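Local coordinates for protein endonuclease III (Geobacillus stearothermophilus, PDB 1ORN) that probably removes oxidised pyrimidine bases from DNA and cuts the strand at the resulting abasic site, as a bifunctional glycosylase carrying a [4Fe-4S] cluster, at residues R11-E16 and L152-W157; E60-P65 and L73-Q78; L28-P33 and V130-G135. All coordinates share one frame; numbering follows the deposited sequence.

Interaction 1: R11-E16 and L152-W157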
ATOM      1  N   ARG C  11       6.770 -14.257 -14.138  1.00 38.50           N
ATOM      2  CA  ARG C  11       6.294 -15.252 -13.182  1.00 40.18           C
ATOM      3  C   ARG C  11       7.484 -15.846 -12.432  1.00 40.58           C
ATOM      4  O   ARG C  11       7.367 -16.239 -11.270  1.00 42.18           O
ATOM      5  CB  ARG C  11       5.512 -16.359 -13.895  1.00 40.96           C
ATOM      6  CG  ARG C  11       4.215 -15.881 -14.542  1.00 41.24           C
ATOM      7  CD  ARG C  11       3.442 -17.033 -15.173  1.00 43.24           C
ATOM      8  N   TYR C  12       8.628 -15.901 -13.104  1.00 39.84           N
ATOM      9  CA  TYR C  12       9.854 -16.428 -12.515  1.00 40.35           C
ATOM     10  C   TYR C  12      10.323 -15.478 -11.418  1.00 40.43           C
ATOM     11  O   TYR C  12      10.758 -15.910 -10.348  1.00 40.12           O
ATOM     12  CB  TYR C  12      10.935 -16.543 -13.591  1.00 41.84           C
ATOM     13  CG  TYR C  12      12.274 -17.023 -13.083  1.00 43.50           C
ATOM     14  CD1 TYR C  12      12.573 -18.384 -13.016  1.00 44.59           C
ATOM     15  CD2 TYR C  12      13.241 -16.115 -12.662  1.00 43.53           C
ATOM     16  CE1 TYR C  12      13.806 -18.823 -12.545  1.00 45.92           C
ATOM     17  CE2 TYR C  12      14.471 -16.543 -12.189  1.00 45.13           C
ATOM     18  CZ  TYR C  12      14.749 -17.896 -12.132  1.00 45.49           C
ATOM     19  OH  TYR C  12      15.973 -18.314 -11.662  1.00 46.77           O
ATOM     20  N   CYS C  13      10.234 -14.181 -11.702  1.00 38.17           N
ATOM     21  CA  CYS C  13      10.635 -13.145 -10.758  1.00 37.45           C
ATOM     22  C   CYS C  13       9.774 -13.187  -9.508  1.00 37.70           C
ATOM     23  O   CYS C  13      10.280 -13.101  -8.394  1.00 37.42           O
ATOM     24  CB  CYS C  13      10.511 -11.759 -11.399  1.00 37.97           C
ATOM     25  SG  CYS C  13      11.769 -11.398 -12.634  1.00 38.80           S
ATOM     26  N   LEU C  14       8.467 -13.313  -9.706  1.00 37.04           N
ATOM     27  CA  LEU C  14       7.529 -13.365  -8.593  1.00 38.11           C
ATOM     28  C   LEU C  14       7.734 -14.620  -7.754  1.00 39.16           C
ATOM     29  O   LEU C  14       7.595 -14.581  -6.533  1.00 40.56           O
ATOM     30  CB  LEU C  14       6.096 -13.311  -9.118  1.00 37.23           C
ATOM     31  CG  LEU C  14       5.756 -11.998  -9.833  1.00 35.37           C
ATOM     32  CD1 LEU C  14       4.344 -12.070 -10.386  1.00 35.64           C
ATOM     33  CD2 LEU C  14       5.905 -10.833  -8.861  1.00 34.42           C
ATOM     34  N   ASP C  15       8.067 -15.727  -8.412  1.00 39.99           N
ATOM     35  CA  ASP C  15       8.302 -16.988  -7.714  1.00 39.98           C
ATOM     36  C   ASP C  15       9.518 -16.864  -6.798  1.00 41.34           C
ATOM     37  O   ASP C  15       9.548 -17.437  -5.707  1.00 43.00           O
ATOM     38  CB  ASP C  15       8.518 -18.112  -8.723  1.00 38.99           C
ATOM     39  N   GLU C  16      10.517 -16.108  -7.240  1.00 41.60           N
ATOM     40  CA  GLU C  16      11.735 -15.919  -6.458  1.00 43.50           C
ATOM     41  C   GLU C  16      11.474 -15.010  -5.259  1.00 43.50           C
ATOM     42  O   GLU C  16      11.965 -15.266  -4.159  1.00 42.57           O
ATOM     43  CB  GLU C  16      12.834 -15.318  -7.335  1.00 47.00           C
ATOM     44  CG  GLU C  16      14.235 -15.419  -6.744  1.00 52.44           C
ATOM     45  CD  GLU C  16      14.724 -16.859  -6.626  1.00 53.88           C
ATOM     46  OE1 GLU C  16      14.740 -17.572  -7.653  1.00 55.67           O
ATOM     47  OE2 GLU C  16      15.096 -17.275  -5.507  1.00 56.75           O
ATOM     48  N   LEU C 152      12.651  -4.135 -12.928  1.00 35.39           N
ATOM     49  CA  LEU C 152      12.723  -5.495 -13.453  1.00 36.93           C
ATOM     50  C   LEU C 152      12.265  -5.622 -14.905  1.00 37.05           C
ATOM     51  O   LEU C 152      12.640  -6.567 -15.603  1.00 36.92           O
ATOM     52  CB  LEU C 152      11.891  -6.424 -12.568  1.00 38.55           C
ATOM     53  CG  LEU C 152      12.558  -7.599 -11.846  1.00 40.87           C
ATOM     54  CD1 LEU C 152      14.080  -7.461 -11.801  1.00 41.41           C
ATOM     55  CD2 LEU C 152      11.965  -7.675 -10.449  1.00 37.83           C
ATOM     56  N   GLY C 153      11.455  -4.678 -15.365  1.00 35.94           N
ATOM     57  CA  GLY C 153      10.981  -4.745 -16.733  1.00 36.55           C
ATOM     58  C   GLY C 153       9.620  -5.392 -16.875  1.00 36.86           C
ATOM     59  O   GLY C 153       9.281  -5.911 -17.935  1.00 36.52           O
ATOM     60  N   PHE C 154       8.837  -5.374 -15.801  1.00 35.87           N
ATOM     61  CA  PHE C 154       7.497  -5.941 -15.825  1.00 36.57           C
ATOM     62  C   PHE C 154       6.649  -5.085 -16.762  1.00 37.14           C
ATOM     63  O   PHE C 154       5.749  -5.579 -17.439  1.00 38.74           O
ATOM     64  CB  PHE C 154       6.878  -5.904 -14.423  1.00 34.99           C
ATOM     65  CG  PHE C 154       7.375  -6.979 -13.489  1.00 36.48           C
ATOM     66  CD1 PHE C 154       8.550  -7.678 -13.750  1.00 37.59           C
ATOM     67  CD2 PHE C 154       6.669  -7.269 -12.320  1.00 36.71           C
ATOM     68  CE1 PHE C 154       9.016  -8.648 -12.861  1.00 37.99           C
ATOM     69  CE2 PHE C 154       7.127  -8.238 -11.423  1.00 38.27           C
ATOM     70  CZ  PHE C 154       8.303  -8.928 -11.695  1.00 38.14           C
ATOM     71  N   CYS C 155       6.952  -3.792 -16.778  1.00 38.86           N
ATOM     72  CA  CYS C 155       6.241  -2.819 -17.600  1.00 38.98           C
ATOM     73  C   CYS C 155       7.232  -1.742 -18.032  1.00 39.60           C
ATOM     74  O   CYS C 155       8.414  -1.818 -17.700  1.00 39.15           O
ATOM     75  CB  CYS C 155       5.119  -2.178 -16.785  1.00 40.55           C
ATOM     76  SG  CYS C 155       5.727  -1.339 -15.305  1.00 42.57           S
ATOM     77  N   ARG C 156       6.755  -0.741 -18.768  1.00 38.54           N
ATOM     78  CA  ARG C 156       7.627   0.342 -19.228  1.00 39.60           C
ATOM     79  C   ARG C 156       7.770   1.425 -18.160  1.00 39.76           C
ATOM     80  O   ARG C 156       6.859   1.644 -17.365  1.00 37.75           O
ATOM     81  CB  ARG C 156       7.080   0.961 -20.525  1.00 41.18           C
ATOM     82  CG  ARG C 156       7.059   0.008 -21.717  1.00 41.74           C
ATOM     83  CD  ARG C 156       6.634   0.725 -22.996  1.00 44.23           C
ATOM     84  N   TRP C 157       8.915   2.101 -18.148  1.00 40.27           N
ATOM     85  CA  TRP C 157       9.169   3.148 -17.162  1.00 41.80           C
ATOM     86  C   TRP C 157       8.155   4.289 -17.146  1.00 41.54           C
ATOM     87  O   TRP C 157       7.976   4.949 -16.120  1.00 41.80           O
ATOM     88  CB  TRP C 157      10.578   3.730 -17.342  1.00 43.05           C
ATOM     89  CG  TRP C 157      11.638   2.931 -16.636  1.00 45.78           C
ATOM     90  CD1 TRP C 157      12.431   1.953 -17.171  1.00 45.38           C
ATOM     91  CD2 TRP C 157      11.974   3.005 -15.247  1.00 45.44           C
ATOM     92  NE1 TRP C 157      13.239   1.414 -16.197  1.00 46.93           N
ATOM     93  CE2 TRP C 157      12.978   2.042 -15.006  1.00 47.13           C
ATOM     94  CE3 TRP C 157      11.521   3.793 -14.177  1.00 47.89           C
ATOM     95  CZ2 TRP C 157      13.539   1.845 -13.738  1.00 47.17           C
ATOM     96  CZ3 TRP C 157      12.082   3.595 -12.914  1.00 47.76           C
ATOM     97  CH2 TRP C 157      13.078   2.630 -12.709  1.00 47.21           C
TER
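Phe154 drives the outer rim of its ring against helix 7-20, and the tight part of this contact is gathered along that rim. Cys13 CB lies in the plane of the ring at its edge, 3.6 Å from Phe154 CZ and nearly as near to CE1. The sulfur follows: Cys13 SG sits 3.9 Å from Phe154 CE1 and 5.2 Å from the ring centroid, 86° off the normal, a sulfur-aromatic contact made at the edge, not over a face. On its way there SG stays beside the backbone N, opposite the carbonyl carbon (chi1 -73°), which also brings it within 4.0 Å of Leu152 CG. One thiol thus fills the angle between a ring and a leucine branch point, all three residues being buried. The contact belongs to the iron-sulfur domain of the helix-hairpin-helix glycosylase fold, in which the N-terminal helix packs beside the end of helix 143-152. Leu152 touches the bound cluster itself, so Cys13 stands one shell behind that pocket. Gly153, with positive phi, ends the helical course between Leu152 and Phe154, which both reach Cys13. Toward the partly exposed flank the packing thins to a single methyl: Leu14 CD2 reaches Phe154 CE2 at 3.8 Å, again near the ring plane, although Leu14 leaves its helix at an angle to the loop and only its end comes near. Further round the helix the exposed Tyr12 meets the ring of His206, the planes at about 90°.

Interaction 2: E60-P65 and L73-Q78; sequences EKYRTP and LEELEQ
Lys61 reaches across to Glu75 just where helix 48-61 gives way to the turn leading, through the short helix 65-69, into helix 73-79. These helices belong to the all-helical HhH-GPD glycosylase fold, and the contact closes a short excursion of the chain within it. Taken in order, Lys61 comes first. Its CG stands anti to the backbone N (chi1 179°) and the chain beyond is extended, carrying NZ to within 3.1 Å of Glu75 OE1 in a salt bridge. The ammonium meets that oxygen on its anti side, 19° out of the carboxylate plane. Glu75 is also stretched out, and the two long chains cross obliquely near the surface, the ammonium coming to one carboxylate oxygen. Lys61 NZ also forms a salt bridge with Asp79 OD1, its stronger polar partner; with two carboxylates close by, its positive charge is probably favoured. Next, Tyr62 leaves helical geometry and turns its ring inward. Lys61 CG rests 3.6 Å above one face of that ring, offset toward the rim, while Leu76 CD1 approaches the phenol end obliquely, 3.8 Å from Tyr62 OH and 3.9 Å from CZ. The hydroxyl of the buried Tyr62 is hydrogen-bonded to Asp79 OD1, the oxygen that also pairs with Lys61, and the ring stacks with Tyr68, which Leu76 touches as well. Beyond it the segment turns away from helix 73-79. The backbone N atoms of Arg63 and Thr64 are both hydrogen-bonded to Asp67 OD2, and Thr64, the N-cap of helix 65-69, accepts a weak hydrogen bond at OG1 from His66 N.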
ATOM      1  N   GLU C  60      -6.411   4.674  20.688  1.00 40.97           N
ATOM      2  CA  GLU C  60      -6.870   4.549  22.067  1.00 44.05           C
ATOM      3  C   GLU C  60      -7.775   5.739  22.344  1.00 43.85           C
ATOM      4  O   GLU C  60      -8.754   5.634  23.089  1.00 45.95           O
ATOM      5  CB  GLU C  60      -5.689   4.539  23.041  1.00 46.54           C
ATOM      6  CG  GLU C  60      -4.863   3.266  22.961  1.00 51.16           C
ATOM      7  CD  GLU C  60      -5.730   2.019  23.003  1.00 53.44           C
ATOM      8  OE1 GLU C  60      -6.440   1.817  24.013  1.00 55.68           O
ATOM      9  OE2 GLU C  60      -5.708   1.244  22.023  1.00 54.94           O
ATOM     10  N   LYS C  61      -7.448   6.868  21.723  1.00 42.30           N
ATOM     11  CA  LYS C  61      -8.225   8.091  21.881  1.00 41.14           C
ATOM     12  C   LYS C  61      -9.482   8.086  21.011  1.00 40.55           C
ATOM     13  O   LYS C  61     -10.550   8.517  21.448  1.00 40.67           O
ATOM     14  CB  LYS C  61      -7.368   9.306  21.524  1.00 41.29           C
ATOM     15  CG  LYS C  61      -8.100  10.633  21.631  1.00 41.35           C
ATOM     16  CD  LYS C  61      -7.127  11.797  21.516  1.00 42.78           C
ATOM     17  CE  LYS C  61      -7.832  13.135  21.655  1.00 42.10           C
ATOM     18  NZ  LYS C  61      -6.853  14.260  21.626  1.00 42.81           N
ATOM     19  N   TYR C  62      -9.343   7.597  19.783  1.00 38.65           N
ATOM     20  CA  TYR C  62     -10.452   7.531  18.838  1.00 39.16           C
ATOM     21  C   TYR C  62     -10.723   6.067  18.489  1.00 39.10           C
ATOM     22  O   TYR C  62      -9.799   5.327  18.150  1.00 38.82           O
ATOM     23  CB  TYR C  62     -10.095   8.300  17.561  1.00 39.04           C
ATOM     24  CG  TYR C  62      -9.648   9.732  17.773  1.00 38.64           C
ATOM     25  CD1 TYR C  62     -10.575  10.775  17.837  1.00 38.35           C
ATOM     26  CD2 TYR C  62      -8.297  10.047  17.886  1.00 37.85           C
ATOM     27  CE1 TYR C  62     -10.165  12.095  18.001  1.00 40.12           C
ATOM     28  CE2 TYR C  62      -7.875  11.364  18.055  1.00 40.46           C
ATOM     29  CZ  TYR C  62      -8.814  12.384  18.109  1.00 40.43           C
ATOM     30  OH  TYR C  62      -8.393  13.685  18.261  1.00 42.80           O
ATOM     31  N   ARG C  63     -11.984   5.646  18.557  1.00 38.37           N
ATOM     32  CA  ARG C  63     -12.329   4.256  18.253  1.00 39.23           C
ATOM     33  C   ARG C  63     -13.421   4.117  17.203  1.00 37.23           C
ATOM     34  O   ARG C  63     -13.597   3.047  16.613  1.00 35.28           O
ATOM     35  CB  ARG C  63     -12.800   3.530  19.516  1.00 42.99           C
ATOM     36  CG  ARG C  63     -11.830   3.549  20.678  1.00 48.72           C
ATOM     37  CD  ARG C  63     -12.282   2.560  21.743  1.00 52.73           C
ATOM     38  NE  ARG C  63     -11.591   2.753  23.014  1.00 58.16           N
ATOM     39  CZ  ARG C  63     -11.855   3.738  23.867  1.00 59.56           C
ATOM     40  NH1 ARG C  63     -11.170   3.834  25.001  1.00 60.20           N
ATOM     41  NH2 ARG C  63     -12.807   4.623  23.593  1.00 59.96           N
ATOM     42  N   THR C  64     -14.158   5.198  16.975  1.00 34.96           N
ATOM     43  CA  THR C  64     -15.254   5.169  16.018  1.00 34.00           C
ATOM     44  C   THR C  64     -15.258   6.457  15.210  1.00 34.12           C
ATOM     45  O   THR C  64     -14.619   7.438  15.592  1.00 36.11           O
ATOM     46  CB  THR C  64     -16.602   5.070  16.751  1.00 34.61           C
ATOM     47  OG1 THR C  64     -16.873   6.320  17.392  1.00 34.75           O
ATOM     48  CG2 THR C  64     -16.548   3.978  17.819  1.00 34.46           C
ATOM     49  N   PRO C  65     -15.982   6.471  14.081  1.00 34.22           N
ATOM     50  CA  PRO C  65     -16.018   7.693  13.274  1.00 34.98           C
ATOM     51  C   PRO C  65     -16.589   8.903  14.026  1.00 34.95           C
ATOM     52  O   PRO C  65     -16.256  10.047  13.720  1.00 35.09           O
ATOM     53  CB  PRO C  65     -16.852   7.282  12.056  1.00 34.99           C
ATOM     54  CG  PRO C  65     -17.682   6.142  12.549  1.00 36.91           C
ATOM     55  CD  PRO C  65     -16.731   5.383  13.431  1.00 33.55           C
ATOM     56  N   LEU C  73     -10.897  20.361  14.385  1.00 45.96           N
ATOM     57  CA  LEU C  73      -9.908  19.959  13.395  1.00 47.16           C
ATOM     58  C   LEU C  73      -8.482  20.173  13.912  1.00 48.16           C
ATOM     59  O   LEU C  73      -7.606  19.324  13.727  1.00 47.50           O
ATOM     60  CB  LEU C  73     -10.125  20.743  12.097  1.00 47.57           C
ATOM     61  CG  LEU C  73      -9.238  20.379  10.905  1.00 48.33           C
ATOM     62  CD1 LEU C  73      -9.393  18.899  10.587  1.00 48.08           C
ATOM     63  CD2 LEU C  73      -9.622  21.223   9.699  1.00 48.61           C
ATOM     64  N   GLU C  74      -8.259  21.302  14.576  1.00 48.97           N
ATOM     65  CA  GLU C  74      -6.943  21.639  15.115  1.00 49.64           C
ATOM     66  C   GLU C  74      -6.422  20.600  16.101  1.00 48.06           C
ATOM     67  O   GLU C  74      -5.214  20.371  16.189  1.00 48.06           O
ATOM     68  CB  GLU C  74      -6.985  23.007  15.804  1.00 52.07           C
ATOM     69  CG  GLU C  74      -7.487  24.145  14.926  1.00 56.50           C
ATOM     70  CD  GLU C  74      -8.945  23.979  14.530  1.00 58.87           C
ATOM     71  OE1 GLU C  74      -9.787  23.773  15.431  1.00 58.92           O
ATOM     72  OE2 GLU C  74      -9.248  24.060  13.319  1.00 60.36           O
ATOM     73  N   GLU C  75      -7.330  19.978  16.845  1.00 46.28           N
ATOM     74  CA  GLU C  75      -6.943  18.974  17.826  1.00 45.03           C
ATOM     75  C   GLU C  75      -6.478  17.686  17.155  1.00 44.03           C
ATOM     76  O   GLU C  75      -5.464  17.105  17.547  1.00 42.77           O
ATOM     77  CB  GLU C  75      -8.113  18.675  18.769  1.00 47.19           C
ATOM     78  CG  GLU C  75      -7.782  17.688  19.888  1.00 49.23           C
ATOM     79  CD  GLU C  75      -8.921  17.518  20.880  1.00 51.71           C
ATOM     80  OE1 GLU C  75      -8.796  16.676  21.797  1.00 51.57           O
ATOM     81  OE2 GLU C  75      -9.942  18.227  20.745  1.00 52.85           O
ATOM     82  N   LEU C  76      -7.224  17.236  16.151  1.00 41.34           N
ATOM     83  CA  LEU C  76      -6.855  16.015  15.443  1.00 40.41           C
ATOM     84  C   LEU C  76      -5.536  16.240  14.698  1.00 40.27           C
ATOM     85  O   LEU C  76      -4.698  15.339  14.608  1.00 39.46           O
ATOM     86  CB  LEU C  76      -7.964  15.608  14.463  1.00 38.39           C
ATOM     87  CG  LEU C  76      -7.690  14.344  13.636  1.00 37.05           C
ATOM     88  CD1 LEU C  76      -7.489  13.144  14.566  1.00 34.99           C
ATOM     89  CD2 LEU C  76      -8.847  14.088  12.684  1.00 37.09           C
ATOM     90  N   GLU C  77      -5.349  17.446  14.171  1.00 40.16           N
ATOM     91  CA  GLU C  77      -4.120  17.773  13.454  1.00 42.03           C
ATOM     92  C   GLU C  77      -2.904  17.499  14.331  1.00 41.75           C
ATOM     93  O   GLU C  77      -1.932  16.890  13.890  1.00 41.31           O
ATOM     94  CB  GLU C  77      -4.111  19.244  13.024  1.00 42.98           C
ATOM     95  CG  GLU C  77      -5.012  19.571  11.839  1.00 44.08           C
ATOM     96  CD  GLU C  77      -4.858  21.015  11.364  1.00 46.61           C
ATOM     97  OE1 GLU C  77      -5.523  21.396  10.377  1.00 47.43           O
ATOM     98  OE2 GLU C  77      -4.069  21.770  11.976  1.00 47.83           O
ATOM     99  N   GLN C  78      -2.961  17.951  15.579  1.00 42.86           N
ATOM    100  CA  GLN C  78      -1.851  17.739  16.500  1.00 44.11           C
ATOM    101  C   GLN C  78      -1.651  16.264  16.826  1.00 44.01           C
ATOM    102  O   GLN C  78      -0.518  15.794  16.940  1.00 45.21           O
ATOM    103  CB  GLN C  78      -2.072  18.529  17.795  1.00 45.42           C
ATOM    104  CG  GLN C  78      -1.852  20.025  17.639  1.00 47.56           C
ATOM    105  CD  GLN C  78      -0.520  20.345  16.979  1.00 48.70           C
ATOM    106  OE1 GLN C  78       0.538  19.912  17.444  1.00 48.50           O
ATOM    107  NE2 GLN C  78      -0.567  21.101  15.885  1.00 49.74           N
TER

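Interaction 3: L28-P33 and V130-G135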
ATOM      1  N   LEU C  28       1.020  -2.745   8.844  1.00 33.01           N
ATOM      2  CA  LEU C  28       0.303  -1.724   9.606  1.00 32.86           C
ATOM      3  C   LEU C  28      -0.515  -2.391  10.704  1.00 32.38           C
ATOM      4  O   LEU C  28      -1.320  -3.283  10.433  1.00 33.62           O
ATOM      5  CB  LEU C  28      -0.626  -0.919   8.693  1.00 29.32           C
ATOM      6  CG  LEU C  28       0.039  -0.017   7.653  1.00 32.36           C
ATOM      7  CD1 LEU C  28      -1.047   0.579   6.768  1.00 31.02           C
ATOM      8  CD2 LEU C  28       0.844   1.086   8.332  1.00 31.06           C
ATOM      9  N   VAL C  29      -0.307  -1.954  11.941  1.00 32.50           N
ATOM     10  CA  VAL C  29      -1.018  -2.521  13.081  1.00 32.64           C
ATOM     11  C   VAL C  29      -2.465  -2.037  13.134  1.00 32.43           C
ATOM     12  O   VAL C  29      -2.728  -0.834  13.112  1.00 33.54           O
ATOM     13  CB  VAL C  29      -0.299  -2.158  14.404  1.00 34.90           C
ATOM     14  CG1 VAL C  29      -1.067  -2.710  15.596  1.00 36.31           C
ATOM     15  CG2 VAL C  29       1.128  -2.714  14.379  1.00 33.97           C
ATOM     16  N   HIS C  30      -3.395  -2.984  13.195  1.00 32.60           N
ATOM     17  CA  HIS C  30      -4.823  -2.675  13.257  1.00 32.94           C
ATOM     18  C   HIS C  30      -5.600  -3.851  13.839  1.00 34.30           C
ATOM     19  O   HIS C  30      -5.179  -5.003  13.714  1.00 37.04           O
ATOM     20  CB  HIS C  30      -5.365  -2.383  11.857  1.00 32.53           C
ATOM     21  CG  HIS C  30      -5.318  -3.564  10.936  1.00 29.72           C
ATOM     22  ND1 HIS C  30      -4.145  -4.032  10.384  1.00 29.22           N
ATOM     23  CD2 HIS C  30      -6.299  -4.380  10.482  1.00 29.67           C
ATOM     24  CE1 HIS C  30      -4.406  -5.083   9.626  1.00 31.35           C
ATOM     25  NE2 HIS C  30      -5.707  -5.315   9.670  1.00 29.78           N
ATOM     26  N   ARG C  31      -6.747  -3.562  14.447  1.00 34.65           N
ATOM     27  CA  ARG C  31      -7.582  -4.597  15.051  1.00 36.35           C
ATOM     28  C   ARG C  31      -8.917  -4.807  14.332  1.00 35.93           C
ATOM     29  O   ARG C  31      -9.605  -5.806  14.563  1.00 36.13           O
ATOM     30  CB  ARG C  31      -7.829  -4.258  16.524  1.00 38.20           C
ATOM     31  CG  ARG C  31      -6.577  -4.361  17.380  1.00 41.95           C
ATOM     32  CD  ARG C  31      -6.745  -3.637  18.708  1.00 45.22           C
ATOM     33  NE  ARG C  31      -6.859  -2.192  18.519  1.00 47.98           N
ATOM     34  CZ  ARG C  31      -6.975  -1.311  19.508  1.00 49.49           C
ATOM     35  NH1 ARG C  31      -6.995  -1.724  20.770  1.00 50.18           N
ATOM     36  NH2 ARG C  31      -7.063  -0.015  19.237  1.00 48.31           N
ATOM     37  N   ASN C  32      -9.280  -3.873  13.455  1.00 33.60           N
ATOM     38  CA  ASN C  32     -10.525  -3.979  12.705  1.00 31.47           C
ATOM     39  C   ASN C  32     -10.423  -3.155  11.411  1.00 30.77           C
ATOM     40  O   ASN C  32      -9.465  -2.398  11.228  1.00 29.64           O
ATOM     41  CB  ASN C  32     -11.703  -3.510  13.570  1.00 32.01           C
ATOM     42  CG  ASN C  32     -11.537  -2.094  14.057  1.00 35.82           C
ATOM     43  OD1 ASN C  32     -11.460  -1.160  13.264  1.00 31.95           O
ATOM     44  ND2 ASN C  32     -11.481  -1.923  15.374  1.00 35.58           N
ATOM     45  N   PRO C  33     -11.403  -3.299  10.499  1.00 29.00           N
ATOM     46  CA  PRO C  33     -11.420  -2.582   9.216  1.00 28.98           C
ATOM     47  C   PRO C  33     -11.364  -1.063   9.300  1.00 28.38           C
ATOM     48  O   PRO C  33     -10.758  -0.425   8.446  1.00 28.11           O
ATOM     49  CB  PRO C  33     -12.708  -3.078   8.557  1.00 28.63           C
ATOM     50  CG  PRO C  33     -12.840  -4.473   9.128  1.00 29.18           C
ATOM     51  CD  PRO C  33     -12.546  -4.224  10.578  1.00 29.80           C
ATOM     52  N   VAL C 130      -9.657  -3.409   0.856  1.00 24.27           N
ATOM     53  CA  VAL C 130     -10.489  -4.548   0.472  1.00 26.56           C
ATOM     54  C   VAL C 130      -9.726  -5.865   0.527  1.00 28.98           C
ATOM     55  O   VAL C 130     -10.300  -6.911   0.845  1.00 28.82           O
ATOM     56  CB  VAL C 130     -11.111  -4.375  -0.942  1.00 27.22           C
ATOM     57  CG1 VAL C 130     -11.939  -3.106  -0.979  1.00 29.68           C
ATOM     58  CG2 VAL C 130     -10.031  -4.357  -2.011  1.00 25.73           C
ATOM     59  N   SER C 131      -8.430  -5.805   0.246  1.00 27.23           N
ATOM     60  CA  SER C 131      -7.589  -6.992   0.247  1.00 30.11           C
ATOM     61  C   SER C 131      -7.274  -7.499   1.644  1.00 31.17           C
ATOM     62  O   SER C 131      -7.498  -8.670   1.959  1.00 30.46           O
ATOM     63  CB  SER C 131      -6.278  -6.697  -0.481  1.00 31.38           C
ATOM     64  OG  SER C 131      -5.396  -7.805  -0.400  1.00 39.21           O
ATOM     65  N   VAL C 132      -6.751  -6.612   2.480  1.00 30.49           N
ATOM     66  CA  VAL C 132      -6.370  -6.989   3.833  1.00 32.55           C
ATOM     67  C   VAL C 132      -7.557  -7.201   4.766  1.00 32.37           C
ATOM     68  O   VAL C 132      -7.619  -8.203   5.480  1.00 33.48           O
ATOM     69  CB  VAL C 132      -5.396  -5.935   4.393  1.00 32.59           C
ATOM     70  CG1 VAL C 132      -4.936  -6.352   5.789  1.00 35.80           C
ATOM     71  CG2 VAL C 132      -4.209  -5.952   3.450  1.00 35.06           C
ATOM     72  N   ALA C 133      -8.502  -6.270   4.760  1.00 31.34           N
ATOM     73  CA  ALA C 133      -9.671  -6.374   5.627  1.00 32.10           C
ATOM     74  C   ALA C 133     -10.755  -7.358   5.194  1.00 33.00           C
ATOM     75  O   ALA C 133     -11.317  -8.074   6.031  1.00 34.00           O
ATOM     76  CB  ALA C 133     -10.297  -5.000   5.811  1.00 30.92           C
ATOM     77  N   PHE C 134     -11.049  -7.405   3.899  1.00 32.43           N
ATOM     78  CA  PHE C 134     -12.130  -8.257   3.417  1.00 35.35           C
ATOM     79  C   PHE C 134     -11.748  -9.409   2.505  1.00 36.16           C
ATOM     80  O   PHE C 134     -12.617 -10.047   1.914  1.00 37.88           O
ATOM     81  CB  PHE C 134     -13.181  -7.375   2.737  1.00 32.63           C
ATOM     82  CG  PHE C 134     -13.592  -6.195   3.563  1.00 33.18           C
ATOM     83  CD1 PHE C 134     -14.173  -6.372   4.815  1.00 32.97           C
ATOM     84  CD2 PHE C 134     -13.378  -4.899   3.105  1.00 33.45           C
ATOM     85  CE1 PHE C 134     -14.535  -5.276   5.603  1.00 31.59           C
ATOM     86  CE2 PHE C 134     -13.737  -3.799   3.885  1.00 33.18           C
ATOM     87  CZ  PHE C 134     -14.316  -3.986   5.136  1.00 32.15           C
ATOM     88  N   GLY C 135     -10.451  -9.669   2.392  1.00 37.09           N
ATOM     89  CA  GLY C 135      -9.979 -10.762   1.564  1.00 37.70           C
ATOM     90  C   GLY C 135     -10.301 -10.686   0.087  1.00 38.90           C
ATOM     91  O   GLY C 135     -10.233 -11.698  -0.612  1.00 40.57           O
TER
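Pro33 lays its ring across the end of the Phe134 side chain, the two running at about a right angle. Pro33 CB is 3.9 Å from Phe134 CZ, and Pro33 CG is 4.0 Å from CE1, an approach oblique to the aromatic ring. Ala133 joins them: its CB lies 4.1 Å from Pro33 CB and also 3.9 Å above the centre of one face of the Phe134 ring. That methyl touches both rings. A second, lighter touch comes from His30, whose CE1 stands 4.1 Å from Val132 CG1. With CG placed between the backbone N and the carbonyl carbon (chi1 65°), the imidazole folds back and ND1 donates to Leu28 O at 2.9 Å, nearly straight at 163°, with the oxygen in the imidazole plane but the donor tilted 31° from the carbonyl plane. The bond helps fix the ring's rotation, with CE1 and NE2 both beside Val132 CG1. A leucine here would probably leave Leu28 O without this donor, and the side chain would be freer to turn away from Val132. Helix 123-134, whose earlier part belongs to the helix-hairpin-helix motif, thus meets the loop and first turn of helix 33-43, with Asn32 as N-cap. From that helix Leu36 is touched by His30, Val132 and Ala133 alike, while Phe134 leans on Val108 and Arg110 of the loop before helix 112-115.

How the interactions relate
Along the chain the three contacts are concentric: 60-65 with 73-78 is innermost, 28-33 with 130-135 encloses it, and 11-16 with 152-157 encloses both. The chain has no strands, so helices and their connecting loops do all the joining. Interactions 1 and 2 lie on opposite sides of the chain's centre, their own centres about 41 Å apart. Interaction 1 stands beside the iron-sulfur cluster, interaction 3 about 27 Å away, centre to centre. Interactions 2 and 3, with centres about 20 Å apart, are linked by a long, weak ion pair between Arg31 and Glu60. The contacts of this DNA-binding enzyme run from its iron-sulfur end to the helical part at the other side, one local contact within two longer-range ones.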